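Local coordinates for protein rutinosidase (Aspergillus niger, PDB 6I1A) that probably hydrolyses beta-glycosidic bonds as a secreted family 5 glycoside hydrolase, acting on rutinosides and possibly on cell-wall beta-1,3-glucans, at residues A[210-224]-A[241-255]. Numbering follows the deposited sequence.
Sequences ALTDHGAAWVLKYIR and FQGSFKYPQYWEGDF. With EDO (1,2-ethanediol), chain H; EDO (1,2-ethanediol), chain P.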
loop_
_atom_site.group_PDB
_atom_site.type_symbol
_atom_site.label_atom_id
_atom_site.label_comp_id
_atom_site.label_asym_id
_atom_site.label_seq_id
_atom_site.Cartn_x
_atom_site.Cartn_y
_atom_site.Cartn_z
ATOM N N ALA A 210 10.061 2.217 2.783
ATOM C CA ALA A 210 11.114 3.236 2.569
ATOM C C ALA A 210 12.063 3.285 3.764
ATOM O O ALA A 210 13.173 3.830 3.590
ATOM C CB ALA A 210 10.466 4.561 2.390
ATOM N N LEU A 211 11.724 2.729 4.894
ATOM C CA LEU A 211 12.557 2.779 6.130
ATOM C C LEU A 211 12.659 1.383 6.715
ATOM O O LEU A 211 11.603 0.796 7.064
ATOM C CB LEU A 211 11.959 3.809 7.093
ATOM C CG LEU A 211 12.736 4.039 8.412
ATOM C CD1 LEU A 211 14.095 4.724 8.130
ATOM C CD2 LEU A 211 11.918 4.868 9.386
ATOM N N THR A 212 13.871 0.868 6.801
ATOM C CA THR A 212 14.126 -0.458 7.417
ATOM C C THR A 212 14.054 -0.378 8.941
ATOM O O THR A 212 14.089 0.699 9.523
ATOM C CB THR A 212 15.473 -1.059 7.013
ATOM O OG1 THR A 212 16.513 -0.325 7.682
ATOM C CG2 THR A 212 15.690 -0.998 5.524
ATOM N N ASP A 213 13.927 -1.534 9.616
ATOM C CA ASP A 213 13.973 -1.546 11.084
ATOM C C ASP A 213 15.305 -0.995 11.591
ATOM O O ASP A 213 15.317 -0.275 12.608
ATOM C CB ASP A 213 13.748 -2.972 11.621
ATOM C CG ASP A 213 12.275 -3.393 11.733
ATOM O OD1 ASP A 213 11.299 -2.536 11.748
ATOM O OD2 ASP A 213 12.077 -4.616 11.819
ATOM N N HIS A 214 16.406 -1.274 10.907
ATOM C CA HIS A 214 17.726 -0.745 11.294
ATOM C C HIS A 214 17.698 0.799 11.211
ATOM O O HIS A 214 18.157 1.477 12.133
ATOM C CB HIS A 214 18.753 -1.336 10.333
ATOM C CG HIS A 214 20.179 -1.129 10.649
ATOM N ND1 HIS A 214 21.043 -0.477 9.760
ATOM C CD2 HIS A 214 20.931 -1.533 11.700
ATOM C CE1 HIS A 214 22.267 -0.479 10.273
ATOM N NE2 HIS A 214 22.219 -1.073 11.488
ATOM N N GLY A 215 17.241 1.347 10.083
ATOM C CA GLY A 215 17.138 2.801 9.968
ATOM C C GLY A 215 16.182 3.366 10.973
ATOM O O GLY A 215 16.454 4.432 11.525
ATOM N N ALA A 216 15.057 2.701 11.213
ATOM C CA ALA A 216 14.068 3.167 12.190
ATOM C C ALA A 216 14.653 3.226 13.598
ATOM O O ALA A 216 14.331 4.165 14.378
ATOM C CB ALA A 216 12.877 2.280 12.181
ATOM N N ALA A 217 15.569 2.329 13.958
ATOM C CA ALA A 217 16.212 2.370 15.285
ATOM C C ALA A 217 17.067 3.630 15.402
ATOM O O ALA A 217 17.126 4.218 16.508
ATOM C CB ALA A 217 17.050 1.101 15.500
ATOM N N TRP A 218 17.747 4.052 14.340
ATOM C CA TRP A 218 18.578 5.264 14.408
ATOM C C TRP A 218 17.631 6.464 14.527
ATOM O O TRP A 218 17.898 7.400 15.266
ATOM C CB TRP A 218 19.524 5.364 13.204
ATOM C CG TRP A 218 20.548 6.398 13.408
ATOM C CD1 TRP A 218 20.558 7.665 12.921
ATOM C CD2 TRP A 218 21.706 6.284 14.239
ATOM N NE1 TRP A 218 21.662 8.335 13.348
ATOM C CE2 TRP A 218 22.396 7.512 14.162
ATOM C CE3 TRP A 218 22.276 5.238 14.971
ATOM C CZ2 TRP A 218 23.586 7.760 14.825
ATOM C CZ3 TRP A 218 23.459 5.494 15.617
ATOM C CH2 TRP A 218 24.108 6.721 15.542
ATOM N N VAL A 219 16.550 6.481 13.737
ATOM C CA VAL A 219 15.588 7.588 13.858
ATOM C C VAL A 219 15.087 7.650 15.296
ATOM O O VAL A 219 14.935 8.760 15.848
ATOM C CB VAL A 219 14.430 7.408 12.861
ATOM C CG1 VAL A 219 13.328 8.403 13.161
ATOM C CG2 VAL A 219 14.949 7.540 11.430
ATOM N N LEU A 220 14.739 6.503 15.917
ATOM C CA LEU A 220 14.233 6.499 17.301
ATOM C C LEU A 220 15.265 7.038 18.291
ATOM O O LEU A 220 14.913 7.805 19.173
ATOM C CB LEU A 220 13.768 5.095 17.670
ATOM C CG LEU A 220 13.211 4.945 19.084
ATOM C CD1 LEU A 220 12.018 5.842 19.276
ATOM C CD2 LEU A 220 12.837 3.509 19.339
ATOM N N LYS A 221 16.522 6.674 18.119
ATOM C CA LYS A 221 17.605 7.209 18.965
ATOM C C LYS A 221 17.580 8.733 18.884
ATOM O O LYS A 221 17.712 9.434 19.889
ATOM C CB LYS A 221 18.947 6.623 18.498
ATOM C CG LYS A 221 20.177 7.171 19.178
ATOM C CD LYS A 221 21.462 6.719 18.480
ATOM C CE LYS A 221 22.700 7.483 18.919
ATOM N NZ LYS A 221 22.973 7.157 20.333
ATOM N N TYR A 222 17.459 9.261 17.659
ATOM C CA TYR A 222 17.482 10.723 17.452
ATOM C C TYR A 222 16.254 11.358 18.077
ATOM O O TYR A 222 16.374 12.365 18.797
ATOM C CB TYR A 222 17.556 11.017 15.960
ATOM C CG TYR A 222 17.418 12.463 15.614
ATOM C CD1 TYR A 222 18.346 13.391 15.997
ATOM C CD2 TYR A 222 16.296 12.923 14.901
ATOM C CE1 TYR A 222 18.216 14.725 15.630
ATOM C CE2 TYR A 222 16.145 14.266 14.565
ATOM C CZ TYR A 222 17.113 15.177 14.917
ATOM O OH TYR A 222 17.028 16.481 14.563
ATOM N N ILE A 223 15.062 10.828 17.807
ATOM C CA ILE A 223 13.843 11.469 18.359
ATOM C C ILE A 223 13.855 11.423 19.901
ATOM O O ILE A 223 13.454 12.385 20.562
ATOM C CB ILE A 223 12.570 10.861 17.788
ATOM C CG1 ILE A 223 12.512 11.004 16.250
ATOM C CG2 ILE A 223 11.361 11.509 18.465
ATOM C CD1 ILE A 223 12.458 12.445 15.777
ATOM N N ARG A 224 14.299 10.329 20.456
ATOM C CA ARG A 224 14.421 10.241 21.937
ATOM C C ARG A 224 15.394 11.310 22.424
ATOM O O ARG A 224 15.107 11.939 23.466
ATOM C CB ARG A 224 14.880 8.840 22.334
ATOM C CG ARG A 224 13.771 7.823 22.301
ATOM C CD ARG A 224 14.267 6.441 22.688
ATOM N NE ARG A 224 13.113 5.596 22.971
ATOM C CZ ARG A 224 13.089 4.281 22.898
ATOM N NH1 ARG A 224 11.951 3.638 23.162
ATOM N NH2 ARG A 224 14.186 3.579 22.588
ATOM N N PHE A 241 6.741 14.459 15.545
ATOM C CA PHE A 241 7.517 13.339 14.996
ATOM C C PHE A 241 6.936 12.932 13.645
ATOM O O PHE A 241 5.799 12.409 13.596
ATOM C CB PHE A 241 7.529 12.178 15.979
ATOM C CG PHE A 241 8.316 10.981 15.536
ATOM C CD1 PHE A 241 9.291 11.054 14.541
ATOM C CD2 PHE A 241 8.091 9.766 16.153
ATOM C CE1 PHE A 241 9.979 9.914 14.124
ATOM C CE2 PHE A 241 8.801 8.642 15.753
ATOM C CZ PHE A 241 9.723 8.702 14.740
ATOM N N GLN A 242 7.701 13.193 12.581
ATOM C CA GLN A 242 7.383 12.713 11.220
ATOM C C GLN A 242 8.072 11.352 11.058
ATOM O O GLN A 242 9.273 11.305 10.745
ATOM C CB GLN A 242 7.848 13.748 10.201
ATOM C CG GLN A 242 7.128 13.707 8.872
ATOM C CD GLN A 242 7.185 12.338 8.228
ATOM O OE1 GLN A 242 8.246 11.925 7.743
ATOM N NE2 GLN A 242 6.070 11.595 8.247
ATOM N N GLY A 243 7.342 10.269 11.360
ATOM C CA GLY A 243 7.913 8.923 11.384
ATOM C C GLY A 243 7.922 8.269 10.028
ATOM O O GLY A 243 7.516 7.112 9.877
ATOM N N SER A 244 8.446 8.964 9.028
ATOM C CA SER A 244 8.542 8.440 7.651
ATOM C C SER A 244 7.115 8.101 7.199
ATOM O O SER A 244 6.174 8.831 7.488
ATOM C CB SER A 244 9.536 7.292 7.577
ATOM O OG SER A 244 9.887 6.966 6.237
ATOM N N PHE A 245 6.945 6.966 6.538
ATOM C CA PHE A 245 5.645 6.503 6.014
ATOM C C PHE A 245 5.259 5.241 6.730
ATOM O O PHE A 245 4.400 4.513 6.221
ATOM C CB PHE A 245 5.710 6.347 4.494
ATOM C CG PHE A 245 6.221 7.575 3.791
ATOM C CD1 PHE A 245 5.394 8.690 3.632
ATOM C CD2 PHE A 245 7.525 7.640 3.375
ATOM C CE1 PHE A 245 5.915 9.837 3.014
ATOM C CE2 PHE A 245 8.040 8.763 2.774
ATOM C CZ PHE A 245 7.243 9.855 2.602
ATOM N N LYS A 246 5.785 4.987 7.927
ATOM C CA LYS A 246 5.270 3.914 8.803
ATOM C C LYS A 246 3.904 4.336 9.324
ATOM O O LYS A 246 3.627 5.569 9.534
ATOM C CB LYS A 246 6.192 3.736 10.016
ATOM C CG LYS A 246 7.578 3.403 9.652
ATOM C CD LYS A 246 7.724 2.157 8.901
ATOM C CE LYS A 246 9.007 1.398 9.105
ATOM N NZ LYS A 246 9.002 0.164 8.256
ATOM N N TYR A 247 3.048 3.382 9.572
ATOM C CA TYR A 247 1.799 3.706 10.310
ATOM C C TYR A 247 2.172 4.216 11.694
ATOM O O TYR A 247 3.155 3.763 12.264
ATOM C CB TYR A 247 0.960 2.448 10.300
ATOM C CG TYR A 247 0.660 2.068 8.867
ATOM C CD1 TYR A 247 0.735 3.024 7.835
ATOM C CD2 TYR A 247 0.594 0.762 8.506
ATOM C CE1 TYR A 247 0.583 2.665 6.492
ATOM C CE2 TYR A 247 0.379 0.392 7.187
ATOM C CZ TYR A 247 0.364 1.331 6.178
ATOM O OH TYR A 247 0.254 0.886 4.877
ATOM N N PRO A 248 1.445 5.215 12.271
ATOM C CA PRO A 248 1.757 5.695 13.607
ATOM C C PRO A 248 1.850 4.544 14.598
ATOM O O PRO A 248 2.664 4.618 15.518
ATOM C CB PRO A 248 0.601 6.667 13.932
ATOM C CG PRO A 248 0.164 7.167 12.554
ATOM C CD PRO A 248 0.351 5.988 11.647
ATOM N N GLN A 249 1.002 3.509 14.453
ATOM C CA GLN A 249 1.008 2.320 15.311
ATOM C C GLN A 249 2.406 1.721 15.441
ATOM O O GLN A 249 2.755 1.121 16.460
ATOM C CB GLN A 249 0.064 1.234 14.741
ATOM C CG GLN A 249 -1.300 1.722 14.209
ATOM C CD GLN A 249 -1.452 2.387 12.860
ATOM O OE1 GLN A 249 -1.421 3.604 12.720
ATOM N NE2 GLN A 249 -1.953 1.670 11.840
ATOM N N TYR A 250 3.245 1.833 14.393
ATOM C CA TYR A 250 4.604 1.289 14.393
ATOM C C TYR A 250 5.415 1.900 15.508
ATOM O O TYR A 250 6.306 1.217 16.071
ATOM C CB TYR A 250 5.289 1.537 13.046
ATOM C CG TYR A 250 6.704 1.070 12.924
ATOM C CD1 TYR A 250 7.001 -0.188 12.457
ATOM C CD2 TYR A 250 7.790 1.924 13.173
ATOM C CE1 TYR A 250 8.308 -0.622 12.344
ATOM C CE2 TYR A 250 9.083 1.522 13.008
ATOM C CZ TYR A 250 9.353 0.229 12.645
ATOM O OH TYR A 250 10.645 -0.113 12.481
ATOM N N TRP A 251 5.218 3.196 15.769
ATOM C CA TRP A 251 6.070 3.945 16.710
ATOM C C TRP A 251 5.428 4.085 18.097
ATOM O O TRP A 251 6.094 4.486 19.023
ATOM C CB TRP A 251 6.337 5.371 16.177
ATOM C CG TRP A 251 6.948 5.454 14.816
ATOM C CD1 TRP A 251 6.347 5.805 13.647
ATOM C CD2 TRP A 251 8.344 5.331 14.510
ATOM N NE1 TRP A 251 7.269 5.831 12.620
ATOM C CE2 TRP A 251 8.504 5.569 13.133
ATOM C CE3 TRP A 251 9.450 4.964 15.293
ATOM C CZ2 TRP A 251 9.743 5.504 12.514
ATOM C CZ3 TRP A 251 10.673 4.918 14.664
ATOM C CH2 TRP A 251 10.822 5.182 13.308
ATOM N N GLU A 252 4.130 3.852 18.200
ATOM C CA GLU A 252 3.349 4.106 19.461
ATOM C C GLU A 252 3.975 3.470 20.709
ATOM O O GLU A 252 3.990 4.187 21.761
ATOM C CB GLU A 252 1.918 3.555 19.310
ATOM C CG GLU A 252 1.058 4.512 18.572
ATOM C CD GLU A 252 -0.362 3.997 18.391
ATOM O OE1 GLU A 252 -0.702 2.984 19.003
ATOM O OE2 GLU A 252 -1.104 4.669 17.696
ATOM N N GLY A 253 4.406 2.222 20.587
ATOM C CA GLY A 253 4.967 1.458 21.703
ATOM C C GLY A 253 6.283 2.014 22.142
ATOM O O GLY A 253 6.767 1.621 23.236
ATOM N N ASP A 254 6.907 2.943 21.421
ATOM C CA ASP A 254 8.270 3.426 21.762
ATOM C C ASP A 254 8.280 4.630 22.692
ATOM O O ASP A 254 9.364 5.033 23.122
ATOM C CB ASP A 254 9.023 3.837 20.480
ATOM C CG ASP A 254 9.305 2.673 19.555
ATOM O OD1 ASP A 254 9.587 1.542 20.083
ATOM O OD2 ASP A 254 9.301 2.889 18.318
ATOM N N PHE A 255 7.118 5.241 22.991
ATOM C CA PHE A 255 7.010 6.420 23.830
ATOM C C PHE A 255 5.903 6.234 24.850
ATOM O O PHE A 255 4.829 5.768 24.518
ATOM C CB PHE A 255 6.663 7.654 22.985
ATOM C CG PHE A 255 7.644 7.888 21.876
ATOM C CD1 PHE A 255 7.433 7.348 20.639
ATOM C CD2 PHE A 255 8.756 8.681 22.092
ATOM C CE1 PHE A 255 8.348 7.573 19.620
ATOM C CE2 PHE A 255 9.637 8.925 21.058
ATOM C CZ PHE A 255 9.426 8.360 19.841
HETATM C C1 EDO H . 3.867 8.022 11.949
HETATM O O1 EDO H . 4.615 6.970 11.421
HETATM C C2 EDO H . 3.924 9.147 11.002
HETATM O O2 EDO H . 4.489 10.226 11.568
HETATM C C1 EDO P . -3.428 -0.621 9.040
HETATM O O1 EDO P . -4.247 0.134 9.969
HETATM C C2 EDO P . -2.580 -1.569 9.806
HETATM O O2 EDO P . -2.136 -1.059 11.071
HETATM O O HOH W 1 10.239 -2.085 9.476
HETATM O O HOH W 2 10.897 6.850 24.462
HETATM O O HOH W 3 11.201 1.029 22.372
#
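Ala216 CB approaches Trp251 CH2 obliquely at 3.7 Å, with Val219 CG1 a little farther off, while Leu211 CD2 lies at the edge of the indole beside CZ2. Next along the helix, Ile223 lays CG1 over one face of the Phe241 ring, a CH-pi contact 3.8 Å from the centroid, and Val219 CG1 reaches the same ring obliquely. Ile223 CG2 and Leu220 CD1 both meet Phe255 CZ.

Polar bonds flank these apolar contacts. Near the start of the helix, Tyr250 OH donates to Asp213 OD1 over 2.6 Å, on the anti side of a carboxylate nearly coplanar with the ring. Lys246 NZ bonds to Leu211 O at 2.9 Å, as well as to Pro208 O, and forms a salt bridge to Asp274 of the second subunit. Three turns on, the Arg224 chain runs straight through chi2 (179°) and chi3 (166°), which carries NH1 out to a lone pair of Asp254 O (2.9 Å), and two waters link the same residues.

In this TIM-barrel domain helix 213-233 leads into strand 239-241 in the beta-alpha alternation of the barrel, and packs against the end of that strand, the following loop and the short helix 248-252.

Behind this first shell, Trp251 is sandwiched, Tyr250 CD2 over one face and Phe241 CZ over the opposite one. Its NE1 bonds to Gly243 O at 3.0 Å, fixing the indole's rotation. Thr212 OG1 caps the helix through Gly215 N, and Ser244 OG is bonded to Pro195 O.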